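PDB 2WZ8: cellulosome protein dockerin type I from Clostridium thermocellum, which probably binds carbohydrate as a family 35 carbohydrate-binding module of a dockerin-bearing cellulosomal protein, on a beta-sandwich that holds a calcium ion. Local coordinates for residues Y11-P16 / P139-I144; P16-G21 / N47-N52; Q27-A32 / N109-D114. All coordinates share one frame; numbering follows the deposited sequence.

Interaction 1: residues Y11-P16 / P139-I144; sequences YEAEDP and PNIDKI. With CA (calcium ion), chain B.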
loop_
_atom_site.group_PDB
_atom_site.type_symbol
_atom_site.label_atom_id
_atom_site.label_comp_id
_atom_site.label_asym_id
_atom_site.label_seq_id
_atom_site.Cartn_x
_atom_site.Cartn_y
_atom_site.Cartn_z
ATOM N N TYR A 11 9.806 2.252 3.186
ATOM C CA TYR A 11 8.964 1.965 4.346
ATOM C C TYR A 11 8.278 0.610 4.182
ATOM O O TYR A 11 7.502 0.376 3.248
ATOM C CB TYR A 11 7.890 3.043 4.534
ATOM C CG TYR A 11 8.466 4.444 4.570
ATOM C CD1 TYR A 11 8.866 5.010 5.765
ATOM C CD2 TYR A 11 8.676 5.164 3.404
ATOM C CE1 TYR A 11 9.426 6.298 5.808
ATOM C CE2 TYR A 11 9.251 6.446 3.440
ATOM C CZ TYR A 11 9.594 7.005 4.643
ATOM O OH TYR A 11 10.172 8.268 4.665
ATOM N N GLU A 12 8.562 -0.265 5.137
ATOM C CA GLU A 12 7.904 -1.570 5.165
ATOM C C GLU A 12 6.458 -1.398 5.572
ATOM O O GLU A 12 6.144 -0.622 6.480
ATOM C CB GLU A 12 8.607 -2.517 6.126
ATOM C CG GLU A 12 9.994 -2.895 5.674
ATOM C CD GLU A 12 10.075 -3.840 4.453
ATOM O OE1 GLU A 12 9.030 -4.374 3.999
ATOM O OE2 GLU A 12 11.236 -4.036 3.958
ATOM N N ALA A 13 5.562 -2.154 4.948
ATOM C CA ALA A 13 4.152 -2.082 5.314
ATOM C C ALA A 13 3.945 -2.438 6.811
ATOM O O ALA A 13 3.126 -1.867 7.523
ATOM C CB ALA A 13 3.354 -3.015 4.423
ATOM N N GLU A 14 4.711 -3.421 7.263
ATOM C CA GLU A 14 4.640 -3.957 8.627
ATOM C C GLU A 14 5.388 -3.129 9.669
ATOM O O GLU A 14 5.423 -3.478 10.839
ATOM C CB GLU A 14 5.193 -5.380 8.672
ATOM C CG GLU A 14 6.701 -5.494 8.330
ATOM C CD GLU A 14 7.033 -5.685 6.851
ATOM O OE1 GLU A 14 6.191 -5.337 5.970
ATOM O OE2 GLU A 14 8.135 -6.179 6.548
ATOM N N ASP A 15 6.009 -2.044 9.227
ATOM C CA ASP A 15 6.741 -1.158 10.154
ATOM C C ASP A 15 5.852 -0.870 11.365
ATOM O O ASP A 15 4.686 -0.516 11.206
ATOM C CB ASP A 15 7.085 0.149 9.437
ATOM C CG ASP A 15 7.972 1.092 10.232
ATOM O OD1 ASP A 15 7.867 1.179 11.445
ATOM O OD2 ASP A 15 8.732 1.812 9.584
ATOM N N PRO A 16 6.391 -0.996 12.587
ATOM C CA PRO A 16 5.508 -0.830 13.757
ATOM C C PRO A 16 5.055 0.608 14.002
ATOM O O PRO A 16 4.158 0.864 14.806
ATOM C CB PRO A 16 6.360 -1.388 14.900
ATOM C CG PRO A 16 7.716 -1.168 14.467
ATOM C CD PRO A 16 7.714 -1.493 13.000
ATOM N N PRO A 139 -4.570 -5.163 -3.032
ATOM C CA PRO A 139 -3.501 -6.151 -2.957
ATOM C C PRO A 139 -2.894 -6.182 -1.553
ATOM O O PRO A 139 -3.015 -5.225 -0.771
ATOM C CB PRO A 139 -2.463 -5.623 -3.936
ATOM C CG PRO A 139 -2.687 -4.174 -3.970
ATOM C CD PRO A 139 -4.157 -3.980 -3.805
ATOM N N ASN A 140 -2.193 -7.276 -1.288
ATOM C CA ASN A 140 -1.321 -7.349 -0.103
ATOM C C ASN A 140 -0.120 -6.424 -0.347
ATOM O O ASN A 140 0.472 -6.443 -1.420
ATOM C CB ASN A 140 -0.863 -8.779 0.148
ATOM C CG ASN A 140 -1.979 -9.696 0.542
ATOM O OD1 ASN A 140 -3.080 -9.243 0.860
ATOM N ND2 ASN A 140 -1.700 -10.981 0.549
ATOM N N ILE A 141 0.225 -5.621 0.646
ATOM C CA ILE A 141 1.284 -4.621 0.512
ATOM C C ILE A 141 2.497 -5.044 1.314
ATOM O O ILE A 141 2.401 -5.335 2.501
ATOM C CB ILE A 141 0.829 -3.220 0.900
ATOM C CG1 ILE A 141 -0.465 -2.838 0.156
ATOM C CG2 ILE A 141 1.961 -2.183 0.713
ATOM C CD1 ILE A 141 -0.338 -2.615 -1.261
ATOM N N ASP A 142 3.630 -5.120 0.623
ATOM C CA ASP A 142 4.919 -5.515 1.226
ATOM C C ASP A 142 5.687 -4.313 1.809
ATOM O O ASP A 142 6.136 -4.295 2.969
ATOM C CB ASP A 142 5.738 -6.263 0.175
ATOM C CG ASP A 142 7.054 -6.802 0.687
ATOM O OD1 ASP A 142 7.316 -6.740 1.914
ATOM O OD2 ASP A 142 7.788 -7.375 -0.152
ATOM N N LYS A 143 5.855 -3.319 0.961
ATOM C CA LYS A 143 6.585 -2.083 1.275
ATOM C C LYS A 143 6.283 -1.038 0.207
ATOM O O LYS A 143 5.724 -1.346 -0.830
ATOM C CB LYS A 143 8.104 -2.322 1.359
ATOM C CG LYS A 143 8.718 -2.838 0.113
ATOM C CD LYS A 143 10.242 -2.783 0.161
ATOM C CE LYS A 143 10.895 -3.468 -1.009
ATOM N NZ LYS A 143 12.395 -3.312 -1.058
ATOM N N ILE A 144 6.661 0.194 0.509
ATOM C CA ILE A 144 6.695 1.293 -0.453
ATOM C C ILE A 144 8.054 1.976 -0.431
ATOM O O ILE A 144 8.802 1.893 0.542
ATOM C CB ILE A 144 5.550 2.319 -0.205
ATOM C CG1 ILE A 144 5.771 3.136 1.062
ATOM C CG2 ILE A 144 4.138 1.659 -0.226
ATOM C CD1 ILE A 144 4.753 4.231 1.259
HETATM CA CA CA B . 7.550 -6.118 4.062
#
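Asp142 sets its CG anti to its backbone N (chi1 -176°), while Glu12, with CG beside the backbone N and a bend at chi2 (-71°), comes from the opposing segment, and the two carboxylates meet at one calcium ion. This is a calcium site, probably structural as in related modules, of a beta-sandwich carbohydrate-binding module, built where the edge strand 9-12 runs antiparallel to strand 140-147. Tyr11 and Ile144 form a hydrogen-bonded pair, with Tyr11 N to Ile144 O at 2.9 Å and nearly straight, and the return bond from Ile144 N to Tyr11 O. The next pair, Glu12 with Lys143, is non-hydrogen-bonded; past it segment 11-16 leaves the strand in a type I turn from Glu12 to Asp15, and Ala13 N donates to Asp142 O from above the carbonyl plane. Asp142 O thus both accepts from Ala13 N and binds calcium.

Glu12 binds the ion through OE1 alone, at 2.3 Å, whereas Glu14 grips it with both OE1 and OE2. Asp142 chelates it through OD1 and its own carbonyl O; the backbone oxygens of Ser33 and Gln36 complete seven ligands. The cation probably offsets the repulsion of the three carboxylates, adding its grip to the three backbone hydrogen bonds between the segments. A classic bulge, in which Asp142 and Lys143 both face Gln67, lies at this point of strand 140-147. Next to the site, Ala13 CB packs on Ile141 CG2 at 4.0 Å, and its nearest neighbour across the contact is Ile141 O, at 3.2 Å.

Interaction 2: residues P16-G21 / N47-N52; sequences PANTLG and NYLQFN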
loop_
_atom_site.group_PDB
_atom_site.type_symbol
_atom_site.label_atom_id
_atom_site.label_comp_id
_atom_site.label_asym_id
_atom_site.label_seq_id
_atom_site.Cartn_x
_atom_site.Cartn_y
_atom_site.Cartn_z
ATOM N N PRO A 16 6.391 -0.996 12.587
ATOM C CA PRO A 16 5.508 -0.830 13.757
ATOM C C PRO A 16 5.055 0.608 14.002
ATOM O O PRO A 16 4.158 0.864 14.806
ATOM C CB PRO A 16 6.360 -1.388 14.900
ATOM C CG PRO A 16 7.716 -1.168 14.467
ATOM C CD PRO A 16 7.714 -1.493 13.000
ATOM N N ALA A 17 5.626 1.540 13.247
ATOM C CA ALA A 17 5.171 2.939 13.277
ATOM C C ALA A 17 3.835 3.146 12.573
ATOM O O ALA A 17 3.146 4.121 12.792
ATOM C CB ALA A 17 6.210 3.845 12.638
ATOM N N ASN A 18 3.472 2.195 11.717
ATOM C CA ASN A 18 2.274 2.320 10.892
ATOM C C ASN A 18 1.023 2.014 11.690
ATOM O O ASN A 18 1.090 1.366 12.731
ATOM C CB ASN A 18 2.370 1.416 9.643
ATOM C CG ASN A 18 3.487 1.818 8.712
ATOM O OD1 ASN A 18 3.951 2.976 8.721
ATOM N ND2 ASN A 18 3.867 0.899 7.817
ATOM N N THR A 19 -0.121 2.472 11.192
ATOM C CA THR A 19 -1.423 2.177 11.780
ATOM C C THR A 19 -2.184 1.199 10.910
ATOM O O THR A 19 -2.333 1.413 9.710
ATOM C CB THR A 19 -2.296 3.439 11.947
ATOM O OG1 THR A 19 -1.557 4.447 12.628
ATOM C CG2 THR A 19 -3.551 3.132 12.722
ATOM N N LEU A 20 -2.661 0.121 11.519
ATOM C CA LEU A 20 -3.493 -0.854 10.851
ATOM C C LEU A 20 -4.854 -0.755 11.503
ATOM O O LEU A 20 -4.989 -0.862 12.724
ATOM C CB LEU A 20 -2.892 -2.252 10.977
ATOM C CG LEU A 20 -1.798 -2.617 9.942
ATOM C CD1 LEU A 20 -0.555 -1.776 10.099
ATOM C CD2 LEU A 20 -1.423 -4.112 10.036
ATOM N N GLY A 21 -5.848 -0.507 10.688
ATOM C CA GLY A 21 -7.246 -0.464 11.145
ATOM C C GLY A 21 -7.983 -1.755 10.917
ATOM O O GLY A 21 -7.742 -2.487 9.938
ATOM N N ASN A 47 -10.779 -1.124 7.418
ATOM C CA ASN A 47 -9.715 -2.156 7.352
ATOM C C ASN A 47 -8.562 -1.663 6.499
ATOM O O ASN A 47 -8.393 -2.068 5.348
ATOM C CB ASN A 47 -10.274 -3.443 6.772
ATOM C CG ASN A 47 -11.560 -3.879 7.435
ATOM O OD1 ASN A 47 -12.564 -4.086 6.763
ATOM N ND2 ASN A 47 -11.540 -3.978 8.725
ATOM N N TYR A 48 -7.829 -0.722 7.065
ATOM C CA TYR A 48 -6.848 0.087 6.290
ATOM C C TYR A 48 -5.412 -0.108 6.785
ATOM O O TYR A 48 -5.173 -0.577 7.891
ATOM C CB TYR A 48 -7.232 1.571 6.333
ATOM C CG TYR A 48 -7.125 2.224 7.668
ATOM C CD1 TYR A 48 -5.903 2.651 8.163
ATOM C CD2 TYR A 48 -8.235 2.378 8.480
ATOM C CE1 TYR A 48 -5.793 3.264 9.384
ATOM C CE2 TYR A 48 -8.118 2.974 9.726
ATOM C CZ TYR A 48 -6.909 3.417 10.176
ATOM O OH TYR A 48 -6.802 4.031 11.426
ATOM N N LEU A 49 -4.474 0.288 5.929
ATOM C CA LEU A 49 -3.064 0.394 6.254
ATOM C C LEU A 49 -2.661 1.842 6.058
ATOM O O LEU A 49 -2.810 2.373 4.962
ATOM C CB LEU A 49 -2.229 -0.472 5.296
ATOM C CG LEU A 49 -0.710 -0.316 5.272
ATOM C CD1 LEU A 49 -0.067 -0.494 6.656
ATOM C CD2 LEU A 49 -0.051 -1.201 4.183
ATOM N N GLN A 50 -2.175 2.459 7.106
ATOM C CA GLN A 50 -1.629 3.801 7.004
ATOM C C GLN A 50 -0.179 3.875 7.359
ATOM O O GLN A 50 0.217 3.556 8.459
ATOM C CB GLN A 50 -2.430 4.771 7.870
ATOM C CG GLN A 50 -1.943 6.203 7.790
ATOM C CD GLN A 50 -2.891 7.151 8.447
ATOM O OE1 GLN A 50 -4.046 7.285 8.002
ATOM N NE2 GLN A 50 -2.439 7.813 9.513
ATOM N N PHE A 51 0.594 4.386 6.400
ATOM C CA PHE A 51 1.997 4.729 6.590
ATOM C C PHE A 51 2.022 6.093 7.216
ATOM O O PHE A 51 1.481 7.056 6.685
ATOM C CB PHE A 51 2.759 4.785 5.248
ATOM C CG PHE A 51 2.935 3.444 4.586
ATOM C CD1 PHE A 51 4.132 2.723 4.767
ATOM C CD2 PHE A 51 1.937 2.885 3.832
ATOM C CE1 PHE A 51 4.334 1.503 4.162
ATOM C CE2 PHE A 51 2.106 1.666 3.238
ATOM C CZ PHE A 51 3.338 0.949 3.399
ATOM N N ASN A 52 2.650 6.128 8.362
ATOM C CA ASN A 52 2.849 7.307 9.096
ATOM C C ASN A 52 4.312 7.751 8.851
ATOM O O ASN A 52 5.275 6.957 8.778
ATOM C CB ASN A 52 2.572 7.095 10.601
ATOM C CG ASN A 52 1.154 6.687 10.879
ATOM O OD1 ASN A 52 0.209 7.328 10.366
ATOM N ND2 ASN A 52 0.963 5.629 11.724
#
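Thr19 and Gln50 face each other as an antiparallel hydrogen-bonded pair, Thr19 O taking the N-H of Gln50 at 2.8 Å and Thr19 N donating to Gln50 O at 3.0 Å, and Leu20 with Leu49 follows as a non-hydrogen-bonded pair, after which Gly21 N donates to Tyr48 O. The short strand 19-20 thus borders strand 49-56 at the rim of the five-stranded sheet of the beta-sandwich. At one end the Asn52 amide serves as a fork: ND2 donates to Ala17 O and to Thr19 OG1, 2.9 Å each, with both acceptors lying in its amide plane, while Asn52 OD1 accepts from Gln50 NE2 and so fixes which way the amide is turned. Asn18 OD1 takes a weak bond from Asn52 N, while Asn18 ND2 donates to Ala13 O. At the other end Tyr48, its CG wedged between backbone N and carbonyl carbon (chi1 67°), has Gly21 CA over one ring face, 4.0 Å from the centroid in a CH-pi contact; Arg128 makes a cation-pi contact with the same ring. The Leu20 and Leu49 side chains lie side by side, pointing the same way, their CD1 atoms 3.7 Å apart. Asn52 ND2 therefore supplies bonds to Ala17 O and Thr19 OG1 beyond the paired backbone of a two-residue strand.

Interaction 3: residues Q27-A32 / N109-D114; sequences QRDNAA and NTYRTD. With MG (magnesium ion), chain C.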
loop_
_atom_site.group_PDB
_atom_site.type_symbol
_atom_site.label_atom_id
_atom_site.label_comp_id
_atom_site.label_asym_id
_atom_site.label_seq_id
_atom_site.Cartn_x
_atom_site.Cartn_y
_atom_site.Cartn_z
ATOM N N GLN A 27 1.440 -10.093 8.519
ATOM C CA GLN A 27 1.621 -11.534 8.383
ATOM C C GLN A 27 3.002 -11.840 7.821
ATOM O O GLN A 27 3.591 -11.041 7.088
ATOM C CB GLN A 27 0.486 -12.177 7.569
ATOM C CG GLN A 27 -0.807 -12.242 8.353
ATOM C CD GLN A 27 -1.980 -12.905 7.656
ATOM O OE1 GLN A 27 -1.996 -13.144 6.431
ATOM N NE2 GLN A 27 -3.016 -13.154 8.444
ATOM N N ARG A 28 3.536 -12.983 8.227
ATOM C CA ARG A 28 4.880 -13.419 7.796
ATOM C C ARG A 28 4.840 -14.092 6.428
ATOM O O ARG A 28 3.939 -14.850 6.101
ATOM C CB ARG A 28 5.545 -14.359 8.829
ATOM C CG ARG A 28 5.775 -13.732 10.196
ATOM N N ASP A 29 5.864 -13.777 5.642
ATOM C CA ASP A 29 6.128 -14.417 4.353
ATOM C C ASP A 29 7.597 -14.281 4.073
ATOM O O ASP A 29 8.074 -13.164 3.926
ATOM C CB ASP A 29 5.343 -13.748 3.235
ATOM C CG ASP A 29 5.431 -14.459 1.902
ATOM O OD1 ASP A 29 6.229 -15.416 1.782
ATOM O OD2 ASP A 29 4.651 -14.105 0.989
ATOM N N ASN A 30 8.307 -15.413 4.030
ATOM C CA ASN A 30 9.751 -15.334 3.764
ATOM C C ASN A 30 10.097 -14.768 2.414
ATOM O O ASN A 30 11.235 -14.329 2.226
ATOM C CB ASN A 30 10.434 -16.682 3.912
ATOM C CG ASN A 30 10.302 -17.238 5.302
ATOM O OD1 ASN A 30 9.893 -18.394 5.471
ATOM N ND2 ASN A 30 10.620 -16.417 6.324
ATOM N N ALA A 31 9.117 -14.743 1.511
ATOM C CA ALA A 31 9.312 -14.216 0.152
ATOM C C ALA A 31 9.179 -12.692 0.113
ATOM O O ALA A 31 9.588 -12.067 -0.857
ATOM C CB ALA A 31 8.297 -14.794 -0.821
ATOM N N ALA A 32 8.656 -12.092 1.182
ATOM C CA ALA A 32 8.449 -10.629 1.274
ATOM C C ALA A 32 9.642 -9.902 1.840
ATOM O O ALA A 32 10.404 -10.440 2.652
ATOM C CB ALA A 32 7.181 -10.328 2.129
ATOM N N ASN A 109 2.702 -15.190 -2.916
ATOM C CA ASN A 109 4.075 -15.009 -2.476
ATOM C C ASN A 109 4.969 -14.427 -3.570
ATOM O O ASN A 109 6.172 -14.441 -3.472
ATOM C CB ASN A 109 4.665 -16.320 -1.971
ATOM C CG ASN A 109 4.754 -17.375 -3.053
ATOM O OD1 ASN A 109 4.214 -17.216 -4.153
ATOM N ND2 ASN A 109 5.431 -18.470 -2.742
ATOM N N THR A 110 4.343 -13.890 -4.597
ATOM C CA THR A 110 5.059 -13.285 -5.723
ATOM C C THR A 110 4.786 -11.785 -5.675
ATOM O O THR A 110 3.649 -11.322 -5.912
ATOM C CB THR A 110 4.574 -13.835 -7.075
ATOM O OG1 THR A 110 4.721 -15.264 -7.078
ATOM C CG2 THR A 110 5.340 -13.221 -8.238
ATOM N N TYR A 111 5.846 -11.056 -5.366
ATOM C CA TYR A 111 5.798 -9.614 -5.131
ATOM C C TYR A 111 6.419 -8.850 -6.289
ATOM O O TYR A 111 7.544 -9.130 -6.692
ATOM C CB TYR A 111 6.505 -9.235 -3.816
ATOM C CG TYR A 111 5.839 -9.854 -2.618
ATOM C CD1 TYR A 111 4.797 -9.209 -1.959
ATOM C CD2 TYR A 111 6.244 -11.079 -2.128
ATOM C CE1 TYR A 111 4.164 -9.773 -0.875
ATOM C CE2 TYR A 111 5.595 -11.666 -1.042
ATOM C CZ TYR A 111 4.568 -10.995 -0.400
ATOM O OH TYR A 111 3.930 -11.591 0.680
ATOM N N ARG A 112 5.621 -7.959 -6.848
ATOM C CA ARG A 112 6.060 -7.102 -7.949
ATOM C C ARG A 112 5.824 -5.654 -7.558
ATOM O O ARG A 112 5.336 -5.360 -6.464
ATOM C CB ARG A 112 5.315 -7.420 -9.268
ATOM C CG ARG A 112 5.622 -8.803 -9.866
ATOM C CD ARG A 112 6.847 -8.815 -10.836
ATOM N NE ARG A 112 8.088 -8.925 -10.104
ATOM C CZ ARG A 112 8.514 -10.058 -9.545
ATOM N NH1 ARG A 112 7.788 -11.178 -9.668
ATOM N NH2 ARG A 112 9.665 -10.067 -8.885
ATOM N N THR A 113 6.197 -4.740 -8.443
ATOM C CA THR A 113 6.058 -3.294 -8.157
ATOM C C THR A 113 5.236 -2.582 -9.214
ATOM O O THR A 113 5.173 -2.949 -10.406
ATOM C CB THR A 113 7.401 -2.586 -8.018
ATOM O OG1 THR A 113 8.124 -2.683 -9.242
ATOM C CG2 THR A 113 8.228 -3.208 -6.882
ATOM N N ASP A 114 4.625 -1.506 -8.753
ATOM C CA ASP A 114 3.978 -0.516 -9.639
ATOM C C ASP A 114 4.141 0.859 -9.026
ATOM O O ASP A 114 4.410 0.995 -7.838
ATOM C CB ASP A 114 2.509 -0.844 -9.870
ATOM C CG ASP A 114 1.977 -0.255 -11.156
ATOM O OD1 ASP A 114 2.740 0.351 -11.978
ATOM O OD2 ASP A 114 0.747 -0.372 -11.353
HETATM MG MG MG C . 2.509 1.342 -13.836
HETATM O O HOH W 1 0.233 0.638 -13.826
HETATM O O HOH W 2 1.785 3.050 -12.867
HETATM O O HOH W 3 3.288 -0.546 -14.557
HETATM O O HOH W 4 2.371 2.278 -15.574
HETATM O O HOH W 5 4.486 2.008 -13.319
#
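The Asx turn at Asp29 supplies one side of this contact, in the loop that leads from strand 25-28 toward the calcium ligands Ser33 and Gln36. Asp29 OD1 accepts from Ala31 N at 3.0 Å, met from above the carboxylate plane, and a type I turn spans Asp29 to Ala32 with a backbone bond from Ala32 N to Asp29 O. The other carboxylate oxygen is left to face segment 109-114. With CG anti to the backbone N (chi1 -173°), the Asp29 side chain meets Tyr111 tip to tip: the phenol OH donates to OD2 at 2.6 Å, on the anti side of the carboxylate and somewhat out of its plane, while OD2 lies in the plane of the ring, at its edge. The carboxylate and ring planes stand 57° apart. One aspartate thus divides its two oxygens between its own turn and a distant tyrosine, so the tyrosine bond and the turn steady the same group.

Apolar contacts fill in around this bond. Ala32 CB rests 3.7 Å from Tyr111 CZ, and Ala31 CB lies 4.1 Å from Tyr111 CE2. The Tyr111 ring also touches Asp142, a calcium ligand, placing the contact beside the calcium site. At the far end of the second segment, Asp114 OD1 binds a magnesium ion at 2.1 Å, its coordination completed by five waters; Asp114 OD2 accepts from one of these waters and is also hydrogen-bonded to His100 NE2. Asp29 and its neighbours make an Asx turn overlapping a type I beta turn, here packed against the segment leading into strand 112-120 of a beta-sandwich.

Overall arrangement
From the N terminus, strand 9-12 pairs at once with strand 140-147 near the C terminus, so interaction 1 closes a loop of more than 120 residues and both other contacts nest within it. Pro16 ends its first segment and begins that of interaction 2, which closes a short loop by joining edge strand 19-20 to strand 49-56. Interaction 3 starts inside that short loop and reaches to 109-114, so interactions 2 and 3 cross along the chain, yet stay about 7 Å apart at their nearest atoms. Interaction 1 touches both: Asn18 reaches Ala13 O, while Asp142 packs on Ala32 and Tyr111, linking the two sheets and the intervening loop.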